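Side-chain contacts in protein synthesis inhibitor I (Hordeum vulgare, PDB 4FBC), which acts as an inhibitor of protein synthesis and belongs to the ribosome-inactivating proteins: residues His47-Leu52 with Arg179-Ser184; Gly34-Leu39 with Leu255-Phe260; His147-Ala152 with Pro158-Ala163. The protein carries 3 engineered substitutions. All coordinates share one frame; numbering follows the deposited sequence.

Interaction 1: residues His47-Leu52 with Arg179-Ser184; sequences HNRPVL and RFQTVS. With AMP (adenosine monophosphate), chain E.
A stacked pair of polar flat groups, the R49 guanidinium and the Q181 amide, joins the short strand 49-50 to the first turn of helix 181-190 at the surface of this ribosome-inactivating protein fold. The two side chains arrive from opposite directions, and their planes lie 24° apart. Q181 NE2 sits 3.3 Å above the R49 guanidinium plane, displaced toward its rim, while P50 CD covers the opposite face, 3.6 Å from that plane. Bends at chi2 (-50°) and chi3 (-53°) fold the arginine chain so that its flat end lies between proline and amide. The approach of R49 NE to Q181 NE2 at 3.3 Å brings two donors together and is no hydrogen bond; each donates a hydrogen to the carbonyl oxygen of L255, and R49 NH2 goes to that of G256. Two residues before Q181, R179 belongs to the pocket for adenosine monophosphate. Its NH1 donates to N3 of the ligand over 3.2 Å, with N3 in the guanidinium plane, and also forms a salt bridge with E176, while W214 makes a cation-pi contact with the guanidinium. The stack thus brings two donors together without a bond between them, consistent with their shared acceptor, L255 O.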
loop_
_atom_site.group_PDB
_atom_site.type_symbol
_atom_site.label_atom_id
_atom_site.label_comp_id
_atom_site.label_asym_id
_atom_site.label_seq_id
_atom_site.Cartn_x
_atom_site.Cartn_y
_atom_site.Cartn_z
ATOM N N HIS A 47 16.776 4.012 -9.901
ATOM C CA HIS A 47 17.367 5.094 -9.096
ATOM C C HIS A 47 17.470 4.687 -7.631
ATOM O O HIS A 47 17.163 5.470 -6.715
ATOM C CB HIS A 47 16.558 6.387 -9.263
ATOM C CG HIS A 47 16.480 6.857 -10.682
ATOM N ND1 HIS A 47 17.104 8.005 -11.124
ATOM C CD2 HIS A 47 15.872 6.317 -11.766
ATOM C CE1 HIS A 47 16.873 8.158 -12.418
ATOM N NE2 HIS A 47 16.130 7.148 -12.830
ATOM N N ASN A 48 17.903 3.445 -7.427
ATOM C CA ASN A 48 18.070 2.853 -6.099
ATOM C C ASN A 48 16.785 2.805 -5.266
ATOM O O ASN A 48 16.828 2.782 -4.032
ATOM C CB ASN A 48 19.205 3.538 -5.321
ATOM C CG ASN A 48 19.744 2.675 -4.189
ATOM O OD1 ASN A 48 19.562 1.452 -4.185
ATOM N ND2 ASN A 48 20.416 3.305 -3.224
ATOM N N ARG A 49 15.642 2.780 -5.950
ATOM C CA ARG A 49 14.370 2.517 -5.295
ATOM C C ARG A 49 13.899 1.152 -5.774
ATOM O O ARG A 49 14.091 0.806 -6.947
ATOM C CB ARG A 49 13.319 3.566 -5.672
ATOM C CG ARG A 49 13.659 4.993 -5.261
ATOM C CD ARG A 49 14.068 5.083 -3.788
ATOM N NE ARG A 49 13.079 4.480 -2.898
ATOM C CZ ARG A 49 13.351 4.012 -1.686
ATOM N NH1 ARG A 49 14.592 4.089 -1.212
ATOM N NH2 ARG A 49 12.388 3.470 -0.943
ATOM N N PRO A 50 13.274 0.374 -4.880
ATOM C CA PRO A 50 12.831 -0.969 -5.282
ATOM C C PRO A 50 11.657 -0.943 -6.278
ATOM O O PRO A 50 10.845 -0.011 -6.272
ATOM C CB PRO A 50 12.412 -1.611 -3.956
ATOM C CG PRO A 50 11.970 -0.456 -3.096
ATOM C CD PRO A 50 12.887 0.700 -3.497
ATOM N N VAL A 51 11.588 -1.951 -7.146
ATOM C CA VAL A 51 10.462 -2.087 -8.081
ATOM C C VAL A 51 9.820 -3.424 -7.777
ATOM O O VAL A 51 10.519 -4.398 -7.527
ATOM C CB VAL A 51 10.927 -2.078 -9.555
ATOM C CG1 VAL A 51 9.722 -2.156 -10.506
ATOM C CG2 VAL A 51 11.759 -0.826 -9.853
ATOM N N LEU A 52 8.493 -3.460 -7.765
ATOM C CA LEU A 52 7.768 -4.699 -7.565
ATOM C C LEU A 52 8.015 -5.595 -8.769
ATOM O O LEU A 52 8.263 -5.101 -9.874
ATOM C CB LEU A 52 6.273 -4.410 -7.437
ATOM C CG LEU A 52 5.824 -3.790 -6.114
ATOM C CD1 LEU A 52 4.517 -3.023 -6.288
ATOM C CD2 LEU A 52 5.642 -4.906 -5.112
ATOM N N ARG A 179 3.924 2.591 -0.576
ATOM C CA ARG A 179 4.173 3.064 -1.933
ATOM C C ARG A 179 4.987 4.352 -2.026
ATOM O O ARG A 179 5.754 4.528 -2.971
ATOM C CB ARG A 179 2.852 3.279 -2.660
ATOM C CG ARG A 179 2.153 1.984 -3.048
ATOM C CD ARG A 179 0.716 2.277 -3.424
ATOM N NE ARG A 179 0.015 1.078 -3.897
ATOM C CZ ARG A 179 -1.293 0.884 -3.768
ATOM N NH1 ARG A 179 -2.042 1.804 -3.179
ATOM N NH2 ARG A 179 -1.855 -0.226 -4.241
ATOM N N PHE A 180 4.807 5.253 -1.065
ATOM C CA PHE A 180 5.363 6.604 -1.166
ATOM C C PHE A 180 6.133 7.039 0.064
ATOM O O PHE A 180 5.604 6.990 1.175
ATOM C CB PHE A 180 4.243 7.626 -1.401
ATOM C CG PHE A 180 3.494 7.404 -2.667
ATOM C CD1 PHE A 180 4.057 7.760 -3.886
ATOM C CD2 PHE A 180 2.238 6.817 -2.644
ATOM C CE1 PHE A 180 3.366 7.536 -5.069
ATOM C CE2 PHE A 180 1.549 6.593 -3.817
ATOM C CZ PHE A 180 2.115 6.957 -5.026
ATOM N N GLN A 181 7.371 7.480 -0.146
ATOM C CA GLN A 181 8.193 8.024 0.945
ATOM C C GLN A 181 7.604 9.316 1.487
ATOM O O GLN A 181 7.817 9.675 2.649
ATOM C CB GLN A 181 9.628 8.279 0.468
ATOM C CG GLN A 181 10.331 7.044 -0.100
ATOM C CD GLN A 181 11.834 7.211 -0.135
ATOM O OE1 GLN A 181 12.479 7.282 0.914
ATOM N NE2 GLN A 181 12.404 7.287 -1.335
ATOM N N THR A 182 6.878 10.031 0.637
ATOM C CA THR A 182 6.214 11.259 1.074
ATOM C C THR A 182 5.149 10.923 2.115
ATOM O O THR A 182 5.102 11.528 3.196
ATOM C CB THR A 182 5.561 11.977 -0.103
ATOM O OG1 THR A 182 4.885 11.003 -0.906
ATOM C CG2 THR A 182 6.604 12.708 -0.952
ATOM N N VAL A 183 4.299 9.949 1.799
ATOM C CA VAL A 183 3.239 9.542 2.717
ATOM C C VAL A 183 3.776 8.893 4.003
ATOM O O VAL A 183 3.289 9.190 5.095
ATOM C CB VAL A 183 2.222 8.626 2.026
ATOM C CG1 VAL A 183 1.167 8.140 3.019
ATOM C CG2 VAL A 183 1.568 9.364 0.842
ATOM N N SER A 184 4.781 8.026 3.887
ATOM C CA SER A 184 5.314 7.353 5.073
ATOM C C SER A 184 6.000 8.367 5.987
ATOM O O SER A 184 5.871 8.296 7.215
ATOM C CB SER A 184 6.259 6.196 4.704
ATOM O OG SER A 184 7.489 6.647 4.145
HETATM P P AMP E . -7.545 0.639 -10.642
HETATM O O1P AMP E . -8.949 0.817 -10.099
HETATM O O2P AMP E . -7.212 1.257 -11.984
HETATM O O3P AMP E . -7.193 -0.834 -10.665
HETATM O "O5'" AMP E . -6.488 1.126 -9.551
HETATM C "C5'" AMP E . -5.895 2.416 -9.622
HETATM C "C4'" AMP E . -5.046 2.693 -8.406
HETATM O "O4'" AMP E . -5.897 2.799 -7.234
HETATM C "C3'" AMP E . -4.038 1.609 -8.041
HETATM O "O3'" AMP E . -2.836 1.688 -8.794
HETATM C "C2'" AMP E . -3.839 1.816 -6.545
HETATM O "O2'" AMP E . -2.936 2.895 -6.306
HETATM C "C1'" AMP E . -5.245 2.249 -6.108
HETATM N N9 AMP E . -6.059 1.118 -5.599
HETATM C C8 AMP E . -7.165 0.606 -6.189
HETATM N N7 AMP E . -7.694 -0.418 -5.468
HETATM C C5 AMP E . -6.919 -0.573 -4.371
HETATM C C6 AMP E . -6.911 -1.464 -3.180
HETATM N N6 AMP E . -7.861 -2.424 -3.019
HETATM N N1 AMP E . -5.923 -1.282 -2.261
HETATM C C2 AMP E . -4.970 -0.336 -2.416
HETATM N N3 AMP E . -4.922 0.509 -3.464
HETATM C C4 AMP E . -5.854 0.448 -4.456
#

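Interaction 2: residues Gly34-Leu39 with Leu255-Phe260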
loop_
_atom_site.group_PDB
_atom_site.type_symbol
_atom_site.label_atom_id
_atom_site.label_comp_id
_atom_site.label_asym_id
_atom_site.label_seq_id
_atom_site.Cartn_x
_atom_site.Cartn_y
_atom_site.Cartn_z
ATOM N N GLY A 34 10.577 -2.243 5.836
ATOM C CA GLY A 34 10.713 -3.691 5.805
ATOM C C GLY A 34 9.718 -4.293 4.828
ATOM O O GLY A 34 10.040 -5.268 4.141
ATOM N N ILE A 35 8.517 -3.719 4.771
ATOM C CA ILE A 35 7.525 -4.114 3.758
ATOM C C ILE A 35 8.076 -3.883 2.348
ATOM O O ILE A 35 8.027 -4.781 1.499
ATOM C CB ILE A 35 6.173 -3.386 3.930
ATOM C CG1 ILE A 35 5.551 -3.754 5.282
ATOM C CG2 ILE A 35 5.210 -3.763 2.793
ATOM C CD1 ILE A 35 4.302 -2.987 5.650
ATOM N N ARG A 36 8.602 -2.687 2.088
ATOM C CA ARG A 36 9.163 -2.400 0.775
ATOM C C ARG A 36 10.263 -3.389 0.433
ATOM O O ARG A 36 10.334 -3.889 -0.685
ATOM C CB ARG A 36 9.742 -0.988 0.736
ATOM C CG ARG A 36 8.723 0.105 0.932
ATOM C CD ARG A 36 9.455 1.437 1.123
ATOM N NE ARG A 36 8.508 2.521 1.320
ATOM C CZ ARG A 36 8.830 3.678 1.881
ATOM N NH1 ARG A 36 10.082 3.885 2.303
ATOM N NH2 ARG A 36 7.900 4.609 2.039
ATOM N N ASN A 37 11.117 -3.674 1.413
ATOM C CA ASN A 37 12.268 -4.540 1.202
ATOM C C ASN A 37 11.845 -5.968 0.855
ATOM O O ASN A 37 12.392 -6.576 -0.066
ATOM C CB ASN A 37 13.183 -4.530 2.430
ATOM C CG ASN A 37 14.377 -5.457 2.277
ATOM O OD1 ASN A 37 14.449 -6.499 2.927
ATOM N ND2 ASN A 37 15.318 -5.085 1.411
ATOM N N LYS A 38 10.859 -6.493 1.575
ATOM C CA LYS A 38 10.382 -7.847 1.316
ATOM C C LYS A 38 9.560 -7.986 0.029
ATOM O O LYS A 38 9.443 -9.090 -0.516
ATOM C CB LYS A 38 9.622 -8.396 2.526
ATOM C CG LYS A 38 10.536 -8.619 3.737
ATOM C CD LYS A 38 9.841 -9.406 4.829
ATOM C CE LYS A 38 10.855 -9.941 5.836
ATOM N NZ LYS A 38 10.181 -10.705 6.930
ATOM N N LEU A 39 9.015 -6.879 -0.464
ATOM C CA LEU A 39 8.218 -6.887 -1.701
ATOM C C LEU A 39 9.068 -6.791 -2.975
ATOM O O LEU A 39 8.605 -7.118 -4.075
ATOM C CB LEU A 39 7.203 -5.726 -1.689
ATOM C CG LEU A 39 5.984 -5.811 -0.777
ATOM C CD1 LEU A 39 5.189 -4.496 -0.795
ATOM C CD2 LEU A 39 5.109 -6.983 -1.213
ATOM N N LEU A 255 9.107 8.048 -4.467
ATOM C CA LEU A 255 8.648 6.665 -4.604
ATOM C C LEU A 255 9.224 5.770 -3.501
ATOM O O LEU A 255 10.440 5.656 -3.357
ATOM C CB LEU A 255 9.014 6.115 -5.996
ATOM C CG LEU A 255 8.148 6.655 -7.145
ATOM C CD1 LEU A 255 8.876 6.541 -8.473
ATOM C CD2 LEU A 255 6.805 5.936 -7.189
ATOM N N GLY A 256 8.343 5.150 -2.722
ATOM C CA GLY A 256 8.748 4.140 -1.749
ATOM C C GLY A 256 9.068 2.823 -2.444
ATOM O O GLY A 256 10.127 2.239 -2.228
ATOM N N ILE A 257 8.147 2.358 -3.287
ATOM C CA ILE A 257 8.392 1.189 -4.143
ATOM C C ILE A 257 7.569 1.378 -5.404
ATOM O O ILE A 257 6.440 1.843 -5.326
ATOM C CB ILE A 257 8.082 -0.167 -3.415
ATOM C CG1 ILE A 257 8.399 -1.364 -4.327
ATOM C CG2 ILE A 257 6.636 -0.206 -2.873
ATOM C CD1 ILE A 257 8.414 -2.723 -3.571
ATOM N N LEU A 258 8.154 1.076 -6.560
ATOM C CA LEU A 258 7.488 1.338 -7.840
ATOM C C LEU A 258 6.590 0.166 -8.218
ATOM O O LEU A 258 6.952 -0.980 -7.998
ATOM C CB LEU A 258 8.520 1.549 -8.967
ATOM C CG LEU A 258 9.283 2.873 -9.090
ATOM C CD1 LEU A 258 10.308 3.030 -7.960
ATOM C CD2 LEU A 258 9.964 3.008 -10.447
ATOM N N LEU A 259 5.422 0.464 -8.785
ATOM C CA LEU A 259 4.629 -0.557 -9.480
ATOM C C LEU A 259 5.376 -0.937 -10.748
ATOM O O LEU A 259 5.924 -0.075 -11.435
ATOM C CB LEU A 259 3.262 0.018 -9.857
ATOM C CG LEU A 259 2.306 -0.894 -10.645
ATOM C CD1 LEU A 259 1.866 -2.045 -9.777
ATOM C CD2 LEU A 259 1.100 -0.068 -11.108
ATOM N N PHE A 260 5.426 -2.222 -11.073
ATOM C CA PHE A 260 6.037 -2.580 -12.339
ATOM C C PHE A 260 5.165 -2.076 -13.496
ATOM O O PHE A 260 3.953 -2.283 -13.512
ATOM C CB PHE A 260 6.262 -4.084 -12.476
ATOM C CG PHE A 260 6.910 -4.451 -13.769
ATOM C CD1 PHE A 260 8.279 -4.302 -13.935
ATOM C CD2 PHE A 260 6.145 -4.887 -14.841
ATOM C CE1 PHE A 260 8.886 -4.609 -15.150
ATOM C CE2 PHE A 260 6.747 -5.191 -16.054
ATOM C CZ PHE A 260 8.106 -5.058 -16.208
#
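R36, L39 and I257 bring the C-terminal part of helix 25-39, in the ribosome-inactivating protein fold, against the irregular segment that follows helix 248-254. The contact is buried and lies close to the centre of the chain, and it combines guanidinium packing, outward-directed polar bonds and apolar contact.

The first is flat-group packing on backbone. The R36 chain runs extended (chi2 170°, chi3 -180°) and lays one face of its guanidinium on G256, whose CA stands 3.4 Å above the plane, toward the rim. The glycine presents a bare alpha carbon here, which lets R36 NE come within 3.5 Å of G256 CA. The aliphatic part follows the same peptide, R36 CD lying 3.5 Å from G256 O.

The polar component is directed elsewhere: no hydrogen bond crosses between the two segments. R36 NE and NH2 donate to the carbonyls of T178 and A177, respectively, at the C-terminal end of helix 157-179, whose dipole would probably favour the buried charge; NH2 also bonds S184 OG in helix 181-190. On the other segment, I257 O accepts from the indole NE1 of W214, a residue of the ligand pocket, consistent with a second-shell position for I257 behind that pocket.

Apolar contact completes the account. With CG1 anti to the backbone N (chi1 -178°), I257 reaches out from an extended backbone to the helix beside R36 and L39. T178 touches both I257 and L39, while F65 of strand 64-70 adds to the surroundings of L39. At the helix surface, the methyl I257 CD1 is equally close to two atoms, 3.7 Å from R36 O and 3.7 Å from L39 CB.

Interaction 3: residues His147-Ala152 with Pro158-Ala163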
loop_
_atom_site.group_PDB
_atom_site.type_symbol
_atom_site.label_atom_id
_atom_site.label_comp_id
_atom_site.label_asym_id
_atom_site.label_seq_id
_atom_site.Cartn_x
_atom_site.Cartn_y
_atom_site.Cartn_z
ATOM N N HIS A 147 -11.308 -4.724 13.744
ATOM C CA HIS A 147 -10.990 -5.932 14.501
ATOM C C HIS A 147 -12.193 -6.417 15.311
ATOM O O HIS A 147 -12.310 -7.608 15.597
ATOM C CB HIS A 147 -9.814 -5.681 15.442
ATOM C CG HIS A 147 -9.137 -6.926 15.921
ATOM N ND1 HIS A 147 -8.717 -7.086 17.224
ATOM C CD2 HIS A 147 -8.778 -8.057 15.268
ATOM C CE1 HIS A 147 -8.137 -8.266 17.355
ATOM N NE2 HIS A 147 -8.163 -8.875 16.182
ATOM N N GLY A 148 -13.078 -5.495 15.682
ATOM C CA GLY A 148 -14.218 -5.825 16.524
ATOM C C GLY A 148 -15.466 -6.260 15.771
ATOM O O GLY A 148 -16.465 -6.656 16.377
ATOM N N ARG A 149 -15.411 -6.180 14.447
ATOM C CA ARG A 149 -16.517 -6.611 13.595
ATOM C C ARG A 149 -16.819 -8.095 13.822
ATOM O O ARG A 149 -15.910 -8.915 13.886
ATOM C CB ARG A 149 -16.155 -6.354 12.124
ATOM C CG ARG A 149 -17.328 -6.351 11.169
ATOM C CD ARG A 149 -16.900 -5.997 9.750
ATOM N NE ARG A 149 -18.039 -6.035 8.836
ATOM C CZ ARG A 149 -18.838 -5.000 8.609
ATOM N NH1 ARG A 149 -18.607 -3.847 9.223
ATOM N NH2 ARG A 149 -19.857 -5.113 7.766
ATOM N N THR A 150 -18.088 -8.453 13.982
ATOM C CA THR A 150 -18.422 -9.873 14.038
ATOM C C THR A 150 -19.362 -10.254 12.899
ATOM O O THR A 150 -20.127 -9.421 12.399
ATOM C CB THR A 150 -19.001 -10.319 15.407
ATOM O OG1 THR A 150 -20.434 -10.300 15.356
ATOM C CG2 THR A 150 -18.515 -9.411 16.534
ATOM N N LYS A 151 -19.282 -11.517 12.491
ATOM C CA LYS A 151 -20.051 -12.025 11.365
ATOM C C LYS A 151 -21.553 -11.850 11.580
ATOM O O LYS A 151 -22.306 -11.676 10.621
ATOM C CB LYS A 151 -19.719 -13.502 11.132
ATOM C CG LYS A 151 -19.997 -13.991 9.715
ATOM C CD LYS A 151 -19.696 -15.478 9.575
ATOM C CE LYS A 151 -18.993 -15.776 8.261
ATOM N NZ LYS A 151 -19.249 -17.165 7.768
ATOM N N ALA A 152 -21.977 -11.871 12.841
ATOM C CA ALA A 152 -23.401 -11.852 13.177
ATOM C C ALA A 152 -24.017 -10.464 13.372
ATOM O O ALA A 152 -25.240 -10.354 13.504
ATOM C CB ALA A 152 -23.667 -12.716 14.404
ATOM N N PRO A 158 -24.678 3.750 9.856
ATOM C CA PRO A 158 -23.556 4.316 10.619
ATOM C C PRO A 158 -22.351 3.373 10.746
ATOM O O PRO A 158 -21.210 3.839 10.660
ATOM C CB PRO A 158 -24.171 4.580 11.997
ATOM C CG PRO A 158 -25.630 4.771 11.730
ATOM C CD PRO A 158 -25.946 3.816 10.610
ATOM N N LYS A 159 -22.593 2.079 10.955
ATOM C CA LYS A 159 -21.501 1.120 11.103
ATOM C C LYS A 159 -20.691 0.988 9.811
ATOM O O LYS A 159 -19.459 0.909 9.844
ATOM C CB LYS A 159 -22.027 -0.248 11.547
ATOM C CG LYS A 159 -22.577 -0.272 12.970
ATOM C CD LYS A 159 -22.668 -1.704 13.507
ATOM C CE LYS A 159 -23.365 -1.766 14.868
ATOM N NZ LYS A 159 -24.827 -2.040 14.747
ATOM N N GLN A 160 -21.389 0.962 8.677
ATOM C CA GLN A 160 -20.727 0.900 7.375
ATOM C C GLN A 160 -19.890 2.145 7.141
ATOM O O GLN A 160 -18.776 2.061 6.623
ATOM C CB GLN A 160 -21.749 0.745 6.243
ATOM C CG GLN A 160 -22.422 -0.613 6.189
ATOM C CD GLN A 160 -21.481 -1.715 5.740
ATOM O OE1 GLN A 160 -21.090 -2.572 6.531
ATOM N NE2 GLN A 160 -21.123 -1.703 4.465
ATOM N N GLN A 161 -20.428 3.301 7.515
ATOM C CA GLN A 161 -19.681 4.545 7.379
ATOM C C GLN A 161 -18.416 4.507 8.238
ATOM O O GLN A 161 -17.338 4.880 7.774
ATOM C CB GLN A 161 -20.545 5.757 7.722
ATOM C CG GLN A 161 -19.917 7.083 7.325
ATOM C CD GLN A 161 -19.222 7.018 5.968
ATOM O OE1 GLN A 161 -19.795 6.556 4.974
ATOM N NE2 GLN A 161 -17.974 7.475 5.925
ATOM N N GLN A 162 -18.549 4.038 9.478
ATOM C CA GLN A 162 -17.384 3.814 10.338
ATOM C C GLN A 162 -16.375 2.872 9.683
ATOM O O GLN A 162 -15.169 3.137 9.688
ATOM C CB GLN A 162 -17.797 3.242 11.699
ATOM C CG GLN A 162 -16.601 2.707 12.498
ATOM C CD GLN A 162 -16.973 2.138 13.857
ATOM O OE1 GLN A 162 -16.801 2.798 14.883
ATOM N NE2 GLN A 162 -17.461 0.901 13.875
ATOM N N ALA A 163 -16.868 1.774 9.117
ATOM C CA ALA A 163 -15.985 0.793 8.489
ATOM C C ALA A 163 -15.278 1.363 7.259
ATOM O O ALA A 163 -14.100 1.081 7.044
ATOM C CB ALA A 163 -16.754 -0.475 8.128
HETATM O O HOH W 1 -21.271 -2.683 9.342
#
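The connection between helix 136-147 and helix 157-179 is closed by R149 and Q160, which meet near the start of the second helix. R149 NH2 donates to Q160 OE1 over 3.1 Å, with an N-H...O angle of 154°. The donor stands nearly in line with the amide C=O, whereas the oxygen is tilted 18° out of the guanidinium plane. The two flat groups are strongly turned against each other, 63° apart, so they meet through a bond and not through their faces.

A water doubles the link: it accepts from R149 NH1 at 2.9 Å and donates to Q160 OE1 at 2.8 Å. Both terminal nitrogens of the arginine are thereby tied to one amide oxygen, which takes one hydrogen directly from the arginine and another from the water.

Within this helix-loop-helix connection the reach comes from contrasting chain shapes. R149 is stretched from CG to NE toward the helix, whereas the CB of Q160 points away from the loop and a bend at chi2 brings its amide back. The amide nitrogen of Q160 is held by the carbonyl of V113, and W100 of strand 99-101 makes a cation-pi contact with the guanidinium, so the six-stranded sheet borders the site. One turn along the helix from Q160, the methyl A163 CB packs 4.0 Å from R149 NH1.

Interactions 1 and 2 form one continuous region, their centres 6 Å apart, while interaction 3 stands alone. G256 of interaction 2 ties the two: its N lies 2.7 Å from R179 O, a probable hydrogen bond, and its O also takes up the bond from R49, so the backbone of 255-260 bridges the two segments of interaction 1. Through R179 this region reaches the adenosine monophosphate pocket directly, and the side chain of I257 is about 11 Å from the ligand. Interaction 3 lies about 32 Å from interaction 1 and 30 Å from interaction 2, centre to centre, and is on the opposite side of the chain's centre from interaction 1. Helix 157-179 nevertheless runs from interaction 3 to R179.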